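AlgX/AlgJ SGNH hydrolase-like domain-containing protein (PDB 4NZK) is of unknown function but belongs to the DHHW family of the SGNH hydrolase clan and is probably related to the AlgX/AlgJ hydrolase-like proteins. Local coordinates at residues I273-K287 against F298-I310. Sequence-based numbering, arbitrary orientation.
With EDO (1,2-ethanediol), chain B.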
ATOM      1  N   ILE A 273     -14.240   8.584   2.161  1.00 14.51           N
ATOM      2  CA  ILE A 273     -14.183   8.717   3.629  1.00 14.96           C
ATOM      3  C   ILE A 273     -14.280  10.198   3.960  1.00 16.17           C
ATOM      4  O   ILE A 273     -13.543  11.015   3.396  1.00 16.50           O
ATOM      5  CB  ILE A 273     -12.873   8.140   4.207  1.00 14.60           C
ATOM      6  CG1 ILE A 273     -12.703   6.686   3.825  1.00 16.10           C
ATOM      7  CG2 ILE A 273     -12.821   8.255   5.724  1.00 16.62           C
ATOM      8  CD1 ILE A 273     -11.311   6.180   3.962  1.00 18.37           C
ATOM      9  N   GLU A 274     -15.214  10.535   4.851  1.00 16.11           N
ATOM     10  CA  GLU A 274     -15.410  11.907   5.336  1.00 15.68           C
ATOM     11  C   GLU A 274     -15.068  11.844   6.816  1.00 14.21           C
ATOM     12  O   GLU A 274     -15.606  11.022   7.540  1.00 17.88           O
ATOM     13  CB  GLU A 274     -16.849  12.384   5.131  1.00 18.50           C
ATOM     14  CG  GLU A 274     -17.222  12.517   3.663  1.00 21.38           C
ATOM     15  CD  GLU A 274     -18.713  12.652   3.438  1.00 29.14           C
ATOM     16  OE1 GLU A 274     -19.424  11.611   3.399  1.00 39.19           O
ATOM     17  OE2 GLU A 274     -19.166  13.793   3.267  1.00 40.59           O
ATOM     18  N   THR A 275     -14.196  12.732   7.265  1.00 16.16           N
ATOM     19  CA  THR A 275     -13.744  12.712   8.657  1.00 15.36           C
ATOM     20  C   THR A 275     -14.152  13.962   9.411  1.00 15.22           C
ATOM     21  O   THR A 275     -14.633  14.930   8.818  1.00 18.04           O
ATOM     22  CB  THR A 275     -12.200  12.610   8.769  1.00 16.07           C
ATOM     23  OG1 THR A 275     -11.620  13.897   8.625  1.00 16.87           O
ATOM     24  CG2 THR A 275     -11.605  11.635   7.736  1.00 15.71           C
ATOM     25  N   ALA A 276     -13.950  13.912  10.728  1.00 18.38           N
ATOM     26  CA  ALA A 276     -14.215  15.054  11.588  1.00 20.21           C
ATOM     27  C   ALA A 276     -13.143  16.151  11.552  1.00 19.90           C
ATOM     28  O   ALA A 276     -13.337  17.199  12.147  1.00 24.03           O
ATOM     29  CB  ALA A 276     -14.424  14.581  13.008  1.00 19.71           C
ATOM     30  N   ASN A 277     -12.048  15.938  10.810  1.00 17.63           N
ATOM     31  CA  ASN A 277     -11.005  16.931  10.686  1.00 15.51           C
ATOM     32  C   ASN A 277     -11.303  17.800   9.473  1.00 19.58           C
ATOM     33  O   ASN A 277     -10.935  17.480   8.352  1.00 19.79           O
ATOM     34  CB  ASN A 277      -9.631  16.286  10.565  1.00 18.30           C
ATOM     35  CG  ASN A 277      -8.503  17.312  10.564  1.00 19.39           C
ATOM     36  OD1 ASN A 277      -8.753  18.518  10.506  1.00 22.91           O
ATOM     37  ND2 ASN A 277      -7.270  16.847  10.590  1.00 19.83           N
ATOM     38  N   LYS A 278     -11.947  18.928   9.722  1.00 20.12           N
ATOM     39  CA  LYS A 278     -12.400  19.807   8.656  1.00 19.80           C
ATOM     40  C   LYS A 278     -11.327  20.789   8.231  1.00 21.03           C
ATOM     41  O   LYS A 278     -11.496  21.988   8.318  1.00 23.47           O
ATOM     42  CB  LYS A 278     -13.652  20.539   9.123  1.00 26.00           C
ATOM     43  CG  LYS A 278     -14.751  19.613   9.604  1.00 25.19           C
ATOM     44  CD  LYS A 278     -15.193  18.606   8.579  1.00 27.34           C
ATOM     45  CE  LYS A 278     -16.489  17.925   9.005  1.00 34.16           C
ATOM     46  NZ  LYS A 278     -16.789  16.755   8.134  1.00 36.54           N
ATOM     47  N   ASN A 279     -10.229  20.261   7.707  1.00 19.59           N
ATOM     48  CA  ASN A 279      -9.113  21.091   7.342  1.00 17.82           C
ATOM     49  C   ASN A 279      -9.013  21.461   5.848  1.00 14.82           C
ATOM     50  O   ASN A 279      -8.021  22.070   5.426  1.00 17.23           O
ATOM     51  CB  ASN A 279      -7.832  20.452   7.826  1.00 17.27           C
ATOM     52  CG  ASN A 279      -7.476  19.182   7.095  1.00 17.24           C
ATOM     53  OD1 ASN A 279      -8.156  18.754   6.187  1.00 15.89           O
ATOM     54  ND2 ASN A 279      -6.381  18.555   7.538  1.00 16.54           N
ATOM     55  N   GLY A 280     -10.042  21.112   5.081  1.00 16.49           N
ATOM     56  CA  GLY A 280     -10.094  21.387   3.671  1.00 17.09           C
ATOM     57  C   GLY A 280      -9.184  20.563   2.794  1.00 17.75           C
ATOM     58  O   GLY A 280      -9.205  20.734   1.576  1.00 19.07           O
ATOM     59  N   ARG A 281      -8.410  19.648   3.384  1.00 13.78           N
ATOM     60  CA  ARG A 281      -7.508  18.791   2.594  1.00 14.88           C
ATOM     61  C   ARG A 281      -8.262  17.549   2.172  1.00 13.61           C
ATOM     62  O   ARG A 281      -8.801  16.818   3.007  1.00 15.95           O
ATOM     63  CB  ARG A 281      -6.263  18.429   3.404  1.00 13.19           C
ATOM     64  CG  ARG A 281      -5.441  19.609   3.874  1.00 15.00           C
ATOM     65  CD  ARG A 281      -4.676  20.309   2.742  1.00 15.84           C
ATOM     66  NE  ARG A 281      -3.630  19.463   2.182  1.00 14.22           N
ATOM     67  CZ  ARG A 281      -2.423  19.290   2.718  1.00 14.31           C
ATOM     68  NH1 ARG A 281      -2.061  19.903   3.854  1.00 15.17           N
ATOM     69  NH2 ARG A 281      -1.557  18.480   2.119  1.00 14.38           N
ATOM     70  N   LYS A 282      -8.290  17.309   0.861  1.00 13.52           N
ATOM     71  CA  LYS A 282      -9.052  16.216   0.273  1.00 12.47           C
ATOM     72  C   LYS A 282      -8.103  15.379  -0.561  1.00 14.89           C
ATOM     73  O   LYS A 282      -7.586  15.844  -1.564  1.00 14.44           O
ATOM     74  CB  LYS A 282     -10.237  16.753  -0.550  1.00 12.53           C
ATOM     75  CG  LYS A 282     -11.216  17.571   0.297  1.00 14.24           C
ATOM     76  CD  LYS A 282     -12.380  18.117  -0.505  1.00 19.53           C
ATOM     77  CE  LYS A 282     -13.301  18.937   0.378  1.00 24.76           C
ATOM     78  NZ  LYS A 282     -14.499  19.371  -0.385  1.00 33.43           N
ATOM     79  N   LEU A 283      -7.897  14.146  -0.124  1.00 12.79           N
ATOM     80  CA  LEU A 283      -6.885  13.265  -0.677  1.00 12.28           C
ATOM     81  C   LEU A 283      -7.529  12.218  -1.553  1.00 13.25           C
ATOM     82  O   LEU A 283      -8.555  11.624  -1.191  1.00 13.76           O
ATOM     83  CB  LEU A 283      -6.166  12.545   0.483  1.00 11.99           C
ATOM     84  CG  LEU A 283      -5.129  11.489   0.136  1.00 13.45           C
ATOM     85  CD1 LEU A 283      -3.961  12.129  -0.583  1.00 14.32           C
ATOM     86  CD2 LEU A 283      -4.700  10.776   1.409  1.00 12.47           C
ATOM     87  N   CYS A 284      -6.924  11.971  -2.698  1.00 12.00           N
ATOM     88  CA  CYS A 284      -7.275  10.796  -3.485  1.00 12.16           C
ATOM     89  C   CYS A 284      -6.039   9.905  -3.535  1.00 13.14           C
ATOM     90  O   CYS A 284      -4.932  10.379  -3.818  1.00 13.65           O
ATOM     91  CB  CYS A 284      -7.661  11.214  -4.898  1.00 14.83           C
ATOM     92  SG  CYS A 284      -8.309   9.875  -5.893  1.00 20.57           S
ATOM     93  N   ILE A 285      -6.228   8.631  -3.220  1.00 12.97           N
ATOM     94  CA  ILE A 285      -5.162   7.645  -3.247  1.00 11.85           C
ATOM     95  C   ILE A 285      -5.397   6.711  -4.422  1.00 13.76           C
ATOM     96  O   ILE A 285      -6.498   6.183  -4.604  1.00 17.33           O
ATOM     97  CB  ILE A 285      -5.120   6.791  -1.980  1.00 17.03           C
ATOM     98  CG1 ILE A 285      -5.042   7.668  -0.746  1.00 19.26           C
ATOM     99  CG2 ILE A 285      -3.957   5.819  -2.018  1.00 16.98           C
ATOM    100  CD1 ILE A 285      -5.527   6.948   0.481  1.00 22.03           C
ATOM    101  N   PHE A 286      -4.381   6.563  -5.241  1.00 12.01           N
ATOM    102  CA  PHE A 286      -4.366   5.602  -6.316  1.00 13.02           C
ATOM    103  C   PHE A 286      -3.321   4.585  -5.953  1.00 12.69           C
ATOM    104  O   PHE A 286      -2.146   4.889  -5.851  1.00 12.31           O
ATOM    105  CB  PHE A 286      -4.036   6.261  -7.640  1.00 11.92           C
ATOM    106  CG  PHE A 286      -5.141   7.143  -8.151  1.00 13.45           C
ATOM    107  CD1 PHE A 286      -6.360   6.607  -8.522  1.00 15.89           C
ATOM    108  CD2 PHE A 286      -4.933   8.510  -8.283  1.00 15.02           C
ATOM    109  CE1 PHE A 286      -7.363   7.427  -8.994  1.00 16.37           C
ATOM    110  CE2 PHE A 286      -5.951   9.327  -8.735  1.00 16.36           C
ATOM    111  CZ  PHE A 286      -7.152   8.769  -9.086  1.00 15.57           C
ATOM    112  N   LYS A 287      -3.765   3.361  -5.722  1.00 10.91           N
ATOM    113  CA  LYS A 287      -2.901   2.375  -5.099  1.00 10.82           C
ATOM    114  C   LYS A 287      -2.993   0.985  -5.698  1.00 12.57           C
ATOM    115  O   LYS A 287      -3.860   0.695  -6.515  1.00 13.28           O
ATOM    116  CB  LYS A 287      -3.242   2.330  -3.583  1.00 12.38           C
ATOM    117  CG  LYS A 287      -4.725   2.181  -3.202  1.00 16.28           C
ATOM    118  CD  LYS A 287      -5.243   0.791  -3.418  1.00 18.15           C
ATOM    119  CE  LYS A 287      -6.684   0.613  -2.991  1.00 18.16           C
ATOM    120  NZ  LYS A 287      -7.045  -0.826  -3.137  1.00 17.15           N
ATOM    121  N   PHE A 298      -4.550   7.860   7.540  1.00 12.05           N
ATOM    122  CA  PHE A 298      -4.828   9.170   6.948  1.00 11.49           C
ATOM    123  C   PHE A 298      -6.063   9.858   7.515  1.00 12.39           C
ATOM    124  O   PHE A 298      -6.250  11.067   7.324  1.00 13.40           O
ATOM    125  CB  PHE A 298      -5.000   9.064   5.432  1.00 11.87           C
ATOM    126  CG  PHE A 298      -3.799   8.532   4.712  1.00 14.18           C
ATOM    127  CD1 PHE A 298      -2.528   8.839   5.119  1.00 14.97           C
ATOM    128  CD2 PHE A 298      -3.960   7.729   3.596  1.00 15.03           C
ATOM    129  CE1 PHE A 298      -1.428   8.378   4.408  1.00 17.72           C
ATOM    130  CE2 PHE A 298      -2.870   7.253   2.901  1.00 16.05           C
ATOM    131  CZ  PHE A 298      -1.617   7.574   3.307  1.00 16.13           C
ATOM    132  N   ILE A 299      -6.873   9.100   8.242  1.00 13.09           N
ATOM    133  CA  ILE A 299      -8.167   9.586   8.737  1.00 14.51           C
ATOM    134  C   ILE A 299      -8.025  10.795   9.658  1.00 15.02           C
ATOM    135  O   ILE A 299      -8.815  11.730   9.586  1.00 15.92           O
ATOM    136  CB  ILE A 299      -8.949   8.427   9.390  1.00 15.71           C
ATOM    137  CG1 ILE A 299      -9.491   7.527   8.242  1.00 18.60           C
ATOM    138  CG2 ILE A 299     -10.080   8.955  10.262  1.00 16.45           C
ATOM    139  CD1 ILE A 299     -10.102   6.222   8.653  1.00 20.59           C
ATOM    140  N   ASP A 300      -6.987  10.793  10.484  1.00 14.09           N
ATOM    141  CA  ASP A 300      -6.777  11.882  11.411  1.00 13.76           C
ATOM    142  C   ASP A 300      -6.320  13.163  10.676  1.00 13.75           C
ATOM    143  O   ASP A 300      -6.367  14.238  11.259  1.00 17.78           O
ATOM    144  CB  ASP A 300      -5.705  11.552  12.471  1.00 14.18           C
ATOM    145  CG  ASP A 300      -6.083  10.390  13.448  1.00 15.59           C
ATOM    146  OD1 ASP A 300      -7.276  10.188  13.798  1.00 18.20           O
ATOM    147  OD2 ASP A 300      -5.129   9.680  13.875  1.00 16.75           O
ATOM    148  N   SER A 301      -5.793  13.041   9.452  1.00 13.66           N
ATOM    149  CA  SER A 301      -5.057  14.134   8.786  1.00 11.82           C
ATOM    150  C   SER A 301      -5.764  14.846   7.631  1.00 13.17           C
ATOM    151  O   SER A 301      -5.293  15.904   7.209  1.00 15.80           O
ATOM    152  CB  SER A 301      -3.716  13.607   8.275  1.00 13.50           C
ATOM    153  OG  SER A 301      -2.821  13.293   9.338  1.00 14.92           O
ATOM    154  N   PHE A 302      -6.845  14.255   7.118  1.00 13.54           N
ATOM    155  CA  PHE A 302      -7.548  14.758   5.952  1.00 12.46           C
ATOM    156  C   PHE A 302      -9.032  14.845   6.216  1.00 14.80           C
ATOM    157  O   PHE A 302      -9.582  14.006   6.917  1.00 16.73           O
ATOM    158  CB  PHE A 302      -7.276  13.836   4.740  1.00 11.90           C
ATOM    159  CG  PHE A 302      -5.852  13.898   4.255  1.00 12.09           C
ATOM    160  CD1 PHE A 302      -5.493  14.848   3.319  1.00 12.87           C
ATOM    161  CD2 PHE A 302      -4.873  13.069   4.762  1.00 13.22           C
ATOM    162  CE1 PHE A 302      -4.179  14.984   2.894  1.00 14.97           C
ATOM    163  CE2 PHE A 302      -3.554  13.185   4.345  1.00 12.36           C
ATOM    164  CZ  PHE A 302      -3.201  14.144   3.392  1.00 13.53           C
ATOM    165  N   GLU A 303      -9.684  15.824   5.583  1.00 13.44           N
ATOM    166  CA  GLU A 303     -11.121  16.008   5.666  1.00 15.34           C
ATOM    167  C   GLU A 303     -11.869  14.954   4.842  1.00 13.71           C
ATOM    168  O   GLU A 303     -12.915  14.443   5.266  1.00 15.84           O
ATOM    169  CB  GLU A 303     -11.494  17.426   5.189  1.00 17.02           C
ATOM    170  CG  GLU A 303     -12.986  17.706   5.307  1.00 17.21           C
ATOM    171  CD  GLU A 303     -13.426  19.142   5.020  1.00 20.21           C
ATOM    172  OE1 GLU A 303     -12.651  20.111   5.253  1.00 21.74           O
ATOM    173  OE2 GLU A 303     -14.604  19.305   4.590  1.00 27.58           O
ATOM    174  N   GLU A 304     -11.344  14.662   3.645  1.00 13.36           N
ATOM    175  CA  GLU A 304     -11.915  13.607   2.802  1.00 14.43           C
ATOM    176  C   GLU A 304     -10.797  12.788   2.224  1.00 13.74           C
ATOM    177  O   GLU A 304      -9.712  13.313   1.939  1.00 14.94           O
ATOM    178  CB  GLU A 304     -12.774  14.153   1.631  1.00 16.30           C
ATOM    179  CG  GLU A 304     -13.975  14.979   2.048  1.00 17.15           C
ATOM    180  CD  GLU A 304     -14.847  15.457   0.898  1.00 21.26           C
ATOM    181  OE1 GLU A 304     -14.568  15.224  -0.315  1.00 24.91           O
ATOM    182  OE2 GLU A 304     -15.848  16.105   1.229  1.00 32.30           O
ATOM    183  N   ILE A 305     -11.074  11.495   2.081  1.00 13.42           N
ATOM    184  CA  ILE A 305     -10.165  10.562   1.458  1.00 12.93           C
ATOM    185  C   ILE A 305     -10.923   9.721   0.466  1.00 13.54           C
ATOM    186  O   ILE A 305     -11.918   9.103   0.816  1.00 16.12           O
ATOM    187  CB  ILE A 305      -9.455   9.653   2.480  1.00 12.15           C
ATOM    188  CG1 ILE A 305      -8.695  10.483   3.529  1.00 15.22           C
ATOM    189  CG2 ILE A 305      -8.460   8.734   1.790  1.00 16.48           C
ATOM    190  CD1 ILE A 305      -8.610   9.810   4.861  1.00 20.95           C
ATOM    191  N   TYR A 306     -10.425   9.677  -0.757  1.00 12.76           N
ATOM    192  CA  TYR A 306     -10.976   8.790  -1.788  1.00 12.99           C
ATOM    193  C   TYR A 306      -9.941   7.711  -2.067  1.00 13.71           C
ATOM    194  O   TYR A 306      -8.803   8.004  -2.350  1.00 16.36           O
ATOM    195  CB  TYR A 306     -11.287   9.558  -3.078  1.00 13.74           C
ATOM    196  CG  TYR A 306     -12.363  10.606  -2.904  1.00 12.99           C
ATOM    197  CD1 TYR A 306     -12.087  11.796  -2.256  1.00 16.55           C
ATOM    198  CD2 TYR A 306     -13.635  10.419  -3.420  1.00 19.14           C
ATOM    199  CE1 TYR A 306     -13.064  12.762  -2.082  1.00 17.65           C
ATOM    200  CE2 TYR A 306     -14.618  11.394  -3.264  1.00 19.56           C
ATOM    201  CZ  TYR A 306     -14.314  12.560  -2.606  1.00 20.73           C
ATOM    202  OH  TYR A 306     -15.287  13.511  -2.427  1.00 24.37           O
ATOM    203  N   VAL A 307     -10.373   6.464  -1.991  1.00 12.45           N
ATOM    204  CA  VAL A 307      -9.482   5.325  -2.108  1.00 13.26           C
ATOM    205  C   VAL A 307      -9.833   4.584  -3.393  1.00 12.98           C
ATOM    206  O   VAL A 307     -10.939   4.039  -3.531  1.00 14.56           O
ATOM    207  CB  VAL A 307      -9.571   4.352  -0.928  1.00 13.94           C
ATOM    208  CG1 VAL A 307      -8.435   3.335  -1.015  1.00 16.83           C
ATOM    209  CG2 VAL A 307      -9.520   5.084   0.392  1.00 13.92           C
ATOM    210  N   CYS A 308      -8.881   4.581  -4.316  1.00 13.16           N
ATOM    211  CA  CYS A 308      -9.039   3.996  -5.633  1.00 14.65           C
ATOM    212  C   CYS A 308      -7.890   3.063  -5.963  1.00 15.23           C
ATOM    213  O   CYS A 308      -6.755   3.322  -5.612  1.00 18.03           O
ATOM    214  CB  CYS A 308      -9.015   5.112  -6.662  1.00 18.04           C
ATOM    215  SG  CYS A 308     -10.207   6.463  -6.391  1.00 19.39           S
ATOM    216  N   ASP A 309      -8.197   1.986  -6.667  1.00 14.23           N
ATOM    217  CA  ASP A 309      -7.206   1.011  -7.070  1.00 14.16           C
ATOM    218  C   ASP A 309      -6.906   1.192  -8.559  1.00 15.06           C
ATOM    219  O   ASP A 309      -7.817   1.216  -9.382  1.00 17.26           O
ATOM    220  CB  ASP A 309      -7.707  -0.413  -6.839  1.00 14.54           C
ATOM    221  CG  ASP A 309      -6.566  -1.414  -6.838  1.00 19.35           C
ATOM    222  OD1 ASP A 309      -6.008  -1.675  -7.948  1.00 19.65           O
ATOM    223  OD2 ASP A 309      -6.243  -1.935  -5.731  1.00 20.30           O
ATOM    224  N   ILE A 310      -5.623   1.256  -8.909  1.00 15.71           N
ATOM    225  CA  ILE A 310      -5.227   1.453 -10.306  1.00 14.77           C
ATOM    226  C   ILE A 310      -5.667   0.329 -11.245  1.00 16.60           C
ATOM    227  O   ILE A 310      -5.696   0.522 -12.444  1.00 17.60           O
ATOM    228  CB  ILE A 310      -3.704   1.640 -10.416  1.00 17.00           C
ATOM    229  CG1 ILE A 310      -2.964   0.362  -9.981  1.00 21.28           C
ATOM    230  CG2 ILE A 310      -3.247   2.835  -9.586  1.00 18.64           C
ATOM    231  CD1 ILE A 310      -1.469   0.477  -9.989  1.00 26.79           C
TER
HETATM  232  C1  EDO B 401     -10.555  -0.133  -1.712  1.00 27.03           C
HETATM  233  O1  EDO B 401      -9.396  -0.889  -1.400  1.00 21.77           O
HETATM  234  C2  EDO B 401     -10.414   0.675  -3.016  1.00 19.72           C
HETATM  235  O2  EDO B 401      -9.740  -0.086  -4.012  1.00 24.52           O
HETATM  236  O   HOH W   1     -15.724  15.645   6.160  1.00 39.56           O
HETATM  237  O   HOH W   2     -15.458  16.897  -2.108  1.00 28.50           O
HETATM  238  O   HOH W   3     -15.365  20.734   2.322  1.00 51.36           O
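L283 lies over one face of the F302 ring, its CB 4.0 Å from the ring centroid, while R281 O sits at the ring edge, in plane. The same leucine turns CD2 onto a face of F298, whose edge receives I285 CD1. L283, F298 and F302 pack against helix 167-180, where F177 touches all three; I305 and V307 continue the apolar row along the strand. C284, F286 and C308 face helix 317-323 on the other side, with C308 SG oblique to the F286 ring.

Strand 304-309 runs parallel to 282-287 and antiparallel to 273-275, a junction within a mixed sheet consistent with the α/β fold of the SGNH hydrolase clan. At the loop end, side chains add to the backbone bonds. T275 OG1 donates to F302 O at 2.7 Å and accepts from N277 N, closing an ST turn. N277 ND2 holds D300 O, and N279 ND2 reaches S301 O at 2.9 Å, that oxygen lying in its amide plane. With CG between backbone N and carbonyl carbon (chi1 69°), N279 also turns OD1 back to R281 N, an Asx turn. Replacing N279 by alanine removes both amide ends, and S301 O and R281 N would probably lose these partners, with the turn freer to shift. E303, its chain extended beyond CG, brings OE1 to G280 N at 2.8 Å.

At the far end, K287 NZ meets the anti lone pair of D309 OD2 at 2.9 Å and is shared with D267, N292 and a 1,2-ethanediol probably from the crystallisation liquor; D309 also pairs with R311. The lysine's charge is thus probably well compensated despite burial, whereas K282 and E304, side by side, make only a long salt bridge, supplemented by water.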